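Local coordinates for succinate dehydrogenase subunit A (Mycolicibacterium smegmatis MC2 51, PDB 6LUM), which probably oxidises succinate to fumarate as the FAD-carrying flavoprotein subunit of a trimeric, membrane-anchored succinate dehydrogenase of the electron transfer chain, at residues Leu443-Glu449 with Arg491-Lys497; Ile482-Lys486 with Leu515-Glu519. The contacts are given in a common frame with arbitrary orientation. Numbering follows the deposited sequence.

Contact 1. Residues Leu443-Glu449 with Arg491-Lys497; sequences LSEHGNE and RITVHDK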
ATOM      1  N   LEU D 443      45.833  21.048 -12.430  1.00 35.93           N
ATOM      2  CA  LEU D 443      45.962  20.003 -13.440  1.00 35.93           C
ATOM      3  C   LEU D 443      46.940  20.409 -14.535  1.00 35.93           C
ATOM      4  O   LEU D 443      47.762  19.603 -14.983  1.00 35.93           O
ATOM      5  CB  LEU D 443      44.594  19.679 -14.040  1.00 35.93           C
ATOM      6  CG  LEU D 443      43.899  18.410 -13.555  1.00 35.93           C
ATOM      7  CD1 LEU D 443      42.549  18.261 -14.220  1.00 35.93           C
ATOM      8  CD2 LEU D 443      44.760  17.212 -13.837  1.00 35.93           C
ATOM      9  N   SER D 444      46.871  21.665 -14.975  1.00 43.17           N
ATOM     10  CA  SER D 444      47.412  22.085 -16.266  1.00 43.17           C
ATOM     11  C   SER D 444      48.807  22.687 -16.119  1.00 43.17           C
ATOM     12  O   SER D 444      48.989  23.901 -16.195  1.00 43.17           O
ATOM     13  CB  SER D 444      46.458  23.078 -16.923  1.00 43.17           C
ATOM     14  OG  SER D 444      45.173  22.511 -17.110  1.00 43.17           O
ATOM     15  N   GLU D 445      49.797  21.828 -15.883  1.00 48.85           N
ATOM     16  CA  GLU D 445      51.217  22.050 -16.163  1.00 48.85           C
ATOM     17  C   GLU D 445      51.960  20.863 -15.576  1.00 48.85           C
ATOM     18  O   GLU D 445      51.363  20.015 -14.910  1.00 48.85           O
ATOM     19  CB  GLU D 445      51.770  23.375 -15.607  1.00 48.85           C
ATOM     20  CG  GLU D 445      52.067  23.427 -14.115  1.00 48.85           C
ATOM     21  CD  GLU D 445      53.517  23.104 -13.792  1.00 48.85           C
ATOM     22  OE1 GLU D 445      53.827  22.823 -12.616  1.00 48.85           O
ATOM     23  OE2 GLU D 445      54.349  23.130 -14.720  1.00 48.85           O
ATOM     24  N   HIS D 446      53.266  20.805 -15.834  1.00 47.57           N
ATOM     25  CA  HIS D 446      54.081  19.655 -15.426  1.00 47.57           C
ATOM     26  C   HIS D 446      55.279  20.160 -14.623  1.00 47.57           C
ATOM     27  O   HIS D 446      56.324  20.490 -15.190  1.00 47.57           O
ATOM     28  CB  HIS D 446      54.518  18.842 -16.634  1.00 47.57           C
ATOM     29  CG  HIS D 446      55.273  17.600 -16.279  1.00 47.57           C
ATOM     30  ND1 HIS D 446      54.655  16.387 -16.072  1.00 47.57           N
ATOM     31  CD2 HIS D 446      56.596  17.386 -16.084  1.00 47.57           C
ATOM     32  CE1 HIS D 446      55.564  15.477 -15.770  1.00 47.57           C
ATOM     33  NE2 HIS D 446      56.750  16.057 -15.770  1.00 47.57           N
ATOM     34  N   GLY D 447      55.124  20.199 -13.302  1.00 40.45           N
ATOM     35  CA  GLY D 447      56.195  20.573 -12.406  1.00 40.45           C
ATOM     36  C   GLY D 447      57.228  19.474 -12.283  1.00 40.45           C
ATOM     37  O   GLY D 447      57.414  18.653 -13.183  1.00 40.45           O
ATOM     38  N   ASN D 448      57.910  19.455 -11.140  1.00 42.15           N
ATOM     39  CA  ASN D 448      58.996  18.505 -10.931  1.00 42.15           C
ATOM     40  C   ASN D 448      59.029  17.941  -9.516  1.00 42.15           C
ATOM     41  O   ASN D 448      60.087  17.499  -9.061  1.00 42.15           O
ATOM     42  CB  ASN D 448      60.343  19.150 -11.273  1.00 42.15           C
ATOM     43  CG  ASN D 448      60.619  20.401 -10.459  1.00 42.15           C
ATOM     44  OD1 ASN D 448      59.847  20.767  -9.580  1.00 42.15           O
ATOM     45  ND2 ASN D 448      61.732  21.060 -10.750  1.00 42.15           N
ATOM     46  N   GLU D 449      57.903  17.944  -8.809  1.00 36.32           N
ATOM     47  CA  GLU D 449      57.819  17.388  -7.467  1.00 36.32           C
ATOM     48  C   GLU D 449      56.810  16.251  -7.448  1.00 36.32           C
ATOM     49  O   GLU D 449      55.948  16.147  -8.321  1.00 36.32           O
ATOM     50  CB  GLU D 449      57.420  18.452  -6.445  1.00 36.32           C
ATOM     51  CG  GLU D 449      58.299  19.673  -6.455  1.00 36.32           C
ATOM     52  CD  GLU D 449      59.585  19.465  -5.707  1.00 36.32           C
ATOM     53  OE1 GLU D 449      59.698  18.446  -4.998  1.00 36.32           O
ATOM     54  OE2 GLU D 449      60.485  20.321  -5.823  1.00 36.32           O
ATOM     55  N   ARG D 491      54.574  23.526  -6.950  1.00 31.90           N
ATOM     56  CA  ARG D 491      54.901  22.941  -8.246  1.00 31.90           C
ATOM     57  C   ARG D 491      54.842  21.417  -8.139  1.00 31.90           C
ATOM     58  O   ARG D 491      55.845  20.751  -7.899  1.00 31.90           O
ATOM     59  CB  ARG D 491      56.258  23.439  -8.696  1.00 31.90           C
ATOM     60  CG  ARG D 491      57.351  23.260  -7.674  1.00 31.90           C
ATOM     61  CD  ARG D 491      58.640  23.855  -8.152  1.00 31.90           C
ATOM     62  NE  ARG D 491      59.755  23.428  -7.322  1.00 31.90           N
ATOM     63  CZ  ARG D 491      60.181  24.083  -6.253  1.00 31.90           C
ATOM     64  NH1 ARG D 491      59.585  25.207  -5.888  1.00 31.90           N
ATOM     65  NH2 ARG D 491      61.206  23.620  -5.555  1.00 31.90           N
ATOM     66  N   ILE D 492      53.658  20.855  -8.352  1.00 29.40           N
ATOM     67  CA  ILE D 492      53.498  19.408  -8.315  1.00 29.40           C
ATOM     68  C   ILE D 492      52.949  18.939  -9.648  1.00 29.40           C
ATOM     69  O   ILE D 492      52.581  19.749 -10.503  1.00 29.40           O
ATOM     70  CB  ILE D 492      52.577  18.958  -7.168  1.00 29.40           C
ATOM     71  CG1 ILE D 492      51.303  19.793  -7.161  1.00 29.40           C
ATOM     72  CG2 ILE D 492      53.292  19.030  -5.833  1.00 29.40           C
ATOM     73  CD1 ILE D 492      50.215  19.204  -6.342  1.00 29.40           C
ATOM     74  N   THR D 493      52.875  17.626  -9.827  1.00 36.26           N
ATOM     75  CA  THR D 493      52.409  17.038 -11.070  1.00 36.26           C
ATOM     76  C   THR D 493      51.267  16.082 -10.787  1.00 36.26           C
ATOM     77  O   THR D 493      51.425  15.126 -10.025  1.00 36.26           O
ATOM     78  CB  THR D 493      53.533  16.289 -11.786  1.00 36.26           C
ATOM     79  OG1 THR D 493      54.046  15.269 -10.924  1.00 36.26           O
ATOM     80  CG2 THR D 493      54.646  17.228 -12.152  1.00 36.26           C
ATOM     81  N   VAL D 494      50.125  16.351 -11.390  1.00 34.75           N
ATOM     82  CA  VAL D 494      49.061  15.366 -11.502  1.00 34.75           C
ATOM     83  C   VAL D 494      49.248  14.646 -12.826  1.00 34.75           C
ATOM     84  O   VAL D 494      49.090  15.247 -13.894  1.00 34.75           O
ATOM     85  CB  VAL D 494      47.682  16.035 -11.424  1.00 34.75           C
ATOM     86  CG1 VAL D 494      46.603  14.998 -11.442  1.00 34.75           C
ATOM     87  CG2 VAL D 494      47.581  16.864 -10.171  1.00 34.75           C
ATOM     88  N   HIS D 495      49.599  13.368 -12.762  1.00 38.99           N
ATOM     89  CA  HIS D 495      49.962  12.625 -13.958  1.00 38.99           C
ATOM     90  C   HIS D 495      48.765  12.084 -14.718  1.00 38.99           C
ATOM     91  O   HIS D 495      48.946  11.540 -15.809  1.00 38.99           O
ATOM     92  CB  HIS D 495      50.878  11.461 -13.599  1.00 38.99           C
ATOM     93  CG  HIS D 495      52.331  11.810 -13.619  1.00 38.99           C
ATOM     94  ND1 HIS D 495      53.289  11.035 -13.005  1.00 38.99           N
ATOM     95  CD2 HIS D 495      52.991  12.851 -14.178  1.00 38.99           C
ATOM     96  CE1 HIS D 495      54.477  11.582 -13.185  1.00 38.99           C
ATOM     97  NE2 HIS D 495      54.325  12.685 -13.894  1.00 38.99           N
ATOM     98  N   ASP D 496      47.555  12.215 -14.183  1.00 37.37           N
ATOM     99  CA  ASP D 496      46.402  11.622 -14.843  1.00 37.37           C
ATOM    100  C   ASP D 496      45.895  12.496 -15.982  1.00 37.37           C
ATOM    101  O   ASP D 496      45.803  12.045 -17.128  1.00 37.37           O
ATOM    102  CB  ASP D 496      45.293  11.363 -13.828  1.00 37.37           C
ATOM    103  CG  ASP D 496      44.454  10.160 -14.184  1.00 37.37           C
ATOM    104  OD1 ASP D 496      44.589   9.660 -15.316  1.00 37.37           O
ATOM    105  OD2 ASP D 496      43.660   9.708 -13.335  1.00 37.37           O
ATOM    106  N   LYS D 497      45.522  13.737 -15.678  1.00 35.53           N
ATOM    107  CA  LYS D 497      45.027  14.692 -16.666  1.00 35.53           C
ATOM    108  C   LYS D 497      43.663  14.290 -17.206  1.00 35.53           C
ATOM    109  O   LYS D 497      43.046  15.045 -17.960  1.00 35.53           O
ATOM    110  CB  LYS D 497      46.015  14.853 -17.824  1.00 35.53           C
ATOM    111  CG  LYS D 497      46.868  16.098 -17.761  1.00 35.53           C
ATOM    112  CD  LYS D 497      47.839  16.013 -16.616  1.00 35.53           C
ATOM    113  CE  LYS D 497      48.868  17.110 -16.682  1.00 35.53           C
ATOM    114  NZ  LYS D 497      49.684  17.150 -15.445  1.00 35.53           N
TER
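Leu443 ends helix 433-443. Its CD2 packs on Val494 CG1 at 3.7 Å, and both side chains also touch helix 503-527. Ser444 is the centre of an inverse gamma turn that sends the chain out of the helix. Lys497 NZ reaches this turn: it makes weak hydrogen bonds to Leu443 O (3.2 Å) and Glu445 O (3.4 Å), and a short one to Val494 O (2.5 Å) in its own segment. The His446 ring takes a CH-pi contact over one face, with Thr493 CG2 4.1 Å from its centroid. Its edge meets the rim of His495. Gly447 lies close against segment 491-497, its N 3.2 Å from Thr493 CG2. Glu449 OE2 forms a salt bridge with Arg491 NH2 at 3.4 Å, while Glu449 O weakly accepts from Thr493 OG1 at 3.3 Å. The arrangement is surface loop-to-loop packing between two interhelical connections of the flavoprotein's C-terminal helical region.

Contact 2. Residues Ile482-Lys486 with Leu515-Glu519; sequences IHALK and LELAE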
ATOM      1  N   ILE D 482      57.641  22.730   7.381  1.00 24.21           N
ATOM      2  CA  ILE D 482      56.342  22.905   6.748  1.00 24.21           C
ATOM      3  C   ILE D 482      56.361  24.072   5.781  1.00 24.21           C
ATOM      4  O   ILE D 482      55.693  24.035   4.749  1.00 24.21           O
ATOM      5  CB  ILE D 482      55.249  23.068   7.813  1.00 24.21           C
ATOM      6  CG1 ILE D 482      55.075  21.766   8.572  1.00 24.21           C
ATOM      7  CG2 ILE D 482      53.941  23.422   7.182  1.00 24.21           C
ATOM      8  CD1 ILE D 482      53.986  21.814   9.565  1.00 24.21           C
ATOM      9  N   HIS D 483      57.139  25.113   6.063  1.00 28.90           N
ATOM     10  CA  HIS D 483      57.225  26.204   5.097  1.00 28.90           C
ATOM     11  C   HIS D 483      57.948  25.763   3.829  1.00 28.90           C
ATOM     12  O   HIS D 483      57.536  26.110   2.713  1.00 28.90           O
ATOM     13  CB  HIS D 483      57.907  27.408   5.731  1.00 28.90           C
ATOM     14  CG  HIS D 483      57.012  28.185   6.644  1.00 28.90           C
ATOM     15  ND1 HIS D 483      57.492  29.084   7.570  1.00 28.90           N
ATOM     16  CD2 HIS D 483      55.666  28.194   6.774  1.00 28.90           C
ATOM     17  CE1 HIS D 483      56.478  29.613   8.230  1.00 28.90           C
ATOM     18  NE2 HIS D 483      55.359  29.090   7.766  1.00 28.90           N
ATOM     19  N   ALA D 484      59.020  24.984   3.976  1.00 26.39           N
ATOM     20  CA  ALA D 484      59.688  24.432   2.802  1.00 26.39           C
ATOM     21  C   ALA D 484      58.740  23.572   1.977  1.00 26.39           C
ATOM     22  O   ALA D 484      58.691  23.687   0.749  1.00 26.39           O
ATOM     23  CB  ALA D 484      60.908  23.621   3.227  1.00 26.39           C
ATOM     24  N   LEU D 485      57.976  22.701   2.630  1.00 22.30           N
ATOM     25  CA  LEU D 485      57.051  21.865   1.877  1.00 22.30           C
ATOM     26  C   LEU D 485      55.924  22.686   1.272  1.00 22.30           C
ATOM     27  O   LEU D 485      55.384  22.313   0.232  1.00 22.30           O
ATOM     28  CB  LEU D 485      56.486  20.760   2.757  1.00 22.30           C
ATOM     29  CG  LEU D 485      57.527  19.909   3.469  1.00 22.30           C
ATOM     30  CD1 LEU D 485      56.881  19.125   4.574  1.00 22.30           C
ATOM     31  CD2 LEU D 485      58.214  18.988   2.502  1.00 22.30           C
ATOM     32  N   LYS D 486      55.561  23.806   1.889  1.00 25.45           N
ATOM     33  CA  LYS D 486      54.518  24.645   1.314  1.00 25.45           C
ATOM     34  C   LYS D 486      55.008  25.368   0.076  1.00 25.45           C
ATOM     35  O   LYS D 486      54.207  25.678  -0.810  1.00 25.45           O
ATOM     36  CB  LYS D 486      54.019  25.656   2.342  1.00 25.45           C
ATOM     37  CG  LYS D 486      53.052  25.094   3.349  1.00 25.45           C
ATOM     38  CD  LYS D 486      52.626  26.146   4.340  1.00 25.45           C
ATOM     39  CE  LYS D 486      51.246  25.858   4.869  1.00 25.45           C
ATOM     40  NZ  LYS D 486      50.629  27.079   5.432  1.00 25.45           N
ATOM     41  N   LEU D 515      48.645  20.296   4.692  1.00 13.77           N
ATOM     42  CA  LEU D 515      49.673  21.287   5.000  1.00 13.77           C
ATOM     43  C   LEU D 515      49.118  22.431   5.839  1.00 13.77           C
ATOM     44  O   LEU D 515      49.757  22.869   6.810  1.00 13.77           O
ATOM     45  CB  LEU D 515      50.291  21.820   3.715  1.00 13.77           C
ATOM     46  CG  LEU D 515      51.242  20.889   2.975  1.00 13.77           C
ATOM     47  CD1 LEU D 515      51.400  21.379   1.577  1.00 13.77           C
ATOM     48  CD2 LEU D 515      52.574  20.836   3.662  1.00 13.77           C
ATOM     49  N   GLU D 516      47.923  22.922   5.491  1.00 20.22           N
ATOM     50  CA  GLU D 516      47.319  23.985   6.297  1.00 20.22           C
ATOM     51  C   GLU D 516      47.127  23.554   7.744  1.00 20.22           C
ATOM     52  O   GLU D 516      47.526  24.265   8.679  1.00 20.22           O
ATOM     53  CB  GLU D 516      45.981  24.417   5.720  1.00 20.22           C
ATOM     54  CG  GLU D 516      46.076  25.223   4.474  1.00 20.22           C
ATOM     55  CD  GLU D 516      44.730  25.738   4.057  1.00 20.22           C
ATOM     56  OE1 GLU D 516      43.735  25.360   4.709  1.00 20.22           O
ATOM     57  OE2 GLU D 516      44.665  26.516   3.085  1.00 20.22           O
ATOM     58  N   LEU D 517      46.495  22.400   7.947  1.00 15.12           N
ATOM     59  CA  LEU D 517      46.221  21.943   9.302  1.00 15.12           C
ATOM     60  C   LEU D 517      47.499  21.655  10.068  1.00 15.12           C
ATOM     61  O   LEU D 517      47.554  21.872  11.282  1.00 15.12           O
ATOM     62  CB  LEU D 517      45.335  20.709   9.266  1.00 15.12           C
ATOM     63  CG  LEU D 517      44.010  20.944   8.561  1.00 15.12           C
ATOM     64  CD1 LEU D 517      43.170  19.701   8.601  1.00 15.12           C
ATOM     65  CD2 LEU D 517      43.293  22.094   9.207  1.00 15.12           C
ATOM     66  N   ALA D 518      48.538  21.182   9.387  1.00 14.49           N
ATOM     67  CA  ALA D 518      49.799  20.962  10.071  1.00 14.49           C
ATOM     68  C   ALA D 518      50.362  22.264  10.610  1.00 14.49           C
ATOM     69  O   ALA D 518      50.834  22.319  11.753  1.00 14.49           O
ATOM     70  CB  ALA D 518      50.788  20.298   9.126  1.00 14.49           C
ATOM     71  N   GLU D 519      50.320  23.331   9.814  1.00 20.99           N
ATOM     72  CA  GLU D 519      50.857  24.588  10.327  1.00 20.99           C
ATOM     73  C   GLU D 519      50.009  25.133  11.465  1.00 20.99           C
ATOM     74  O   GLU D 519      50.548  25.700  12.419  1.00 20.99           O
ATOM     75  CB  GLU D 519      50.979  25.628   9.226  1.00 20.99           C
ATOM     76  CG  GLU D 519      52.060  26.642   9.531  1.00 20.99           C
ATOM     77  CD  GLU D 519      52.021  27.847   8.616  1.00 20.99           C
ATOM     78  OE1 GLU D 519      52.241  28.975   9.106  1.00 20.99           O
ATOM     79  OE2 GLU D 519      51.774  27.672   7.406  1.00 20.99           O
TER
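Glu519 receives two side chains from the facing helix. Lys486 NZ and Glu519 OE2 form a salt bridge, with a very short modelled distance of 2.4 Å. The other carboxylate oxygen, Glu519 OE1, accepts a weak hydrogen bond from His483 NE2 at 3.4 Å, near the plane of the imidazole. Lys486 NZ also donates to Leu561 O, so the buried ammonium has a second partner. Beside this polar group lies an apolar layer. Ile482 CD1 meets Ala518 CB at 3.6 Å; the small alanine leaves room for the isoleucine tip. One turn along, Leu485 CB rests 4.0 Å from Leu515 CD2. The aliphatic part of Lys486 passes the same leucine, with its CG 4.3 Å from Leu515 CD2. The segment axes approach to 10.5 Å at 160°, so the helices run nearly antiparallel. Glu516 points away from this interface and forms a salt bridge with Arg229. Leu458 of helix 451-465 covers Leu485, Leu515 and Ala518, making a third wall of the packing. On the far side of helix 503-527, Leu517 and Glu516 touch helix 223-229, while the loop holding Leu561 and Leu562 borders Lys486 and Glu516.

How the contacts relate
The segments of the two contacts alternate along the chain, and the loops of contact 1 adjoin the helices of contact 2 and helix 451-465. Contact 2 joins helices 472-488 and 503-527; the 491-497 side of contact 1 is part of the loop between them. The 443-449 side leads into helix 451-465, which packs on both contacts: Ile454 meets Glu449 and Ile492, and Leu458 meets the leucines of contact 2. Their centres are 19 Å apart and their nearest atoms about 7 Å, without touching. Contact 1 is a surface contact, its centre about 31 Å from the centre of the chain, and its Asp496 packs on Thr70 of subunit B. Contact 2 is buried, its centre about 19 Å from that point, and the Glu516 side chain is about 12 Å from FAD.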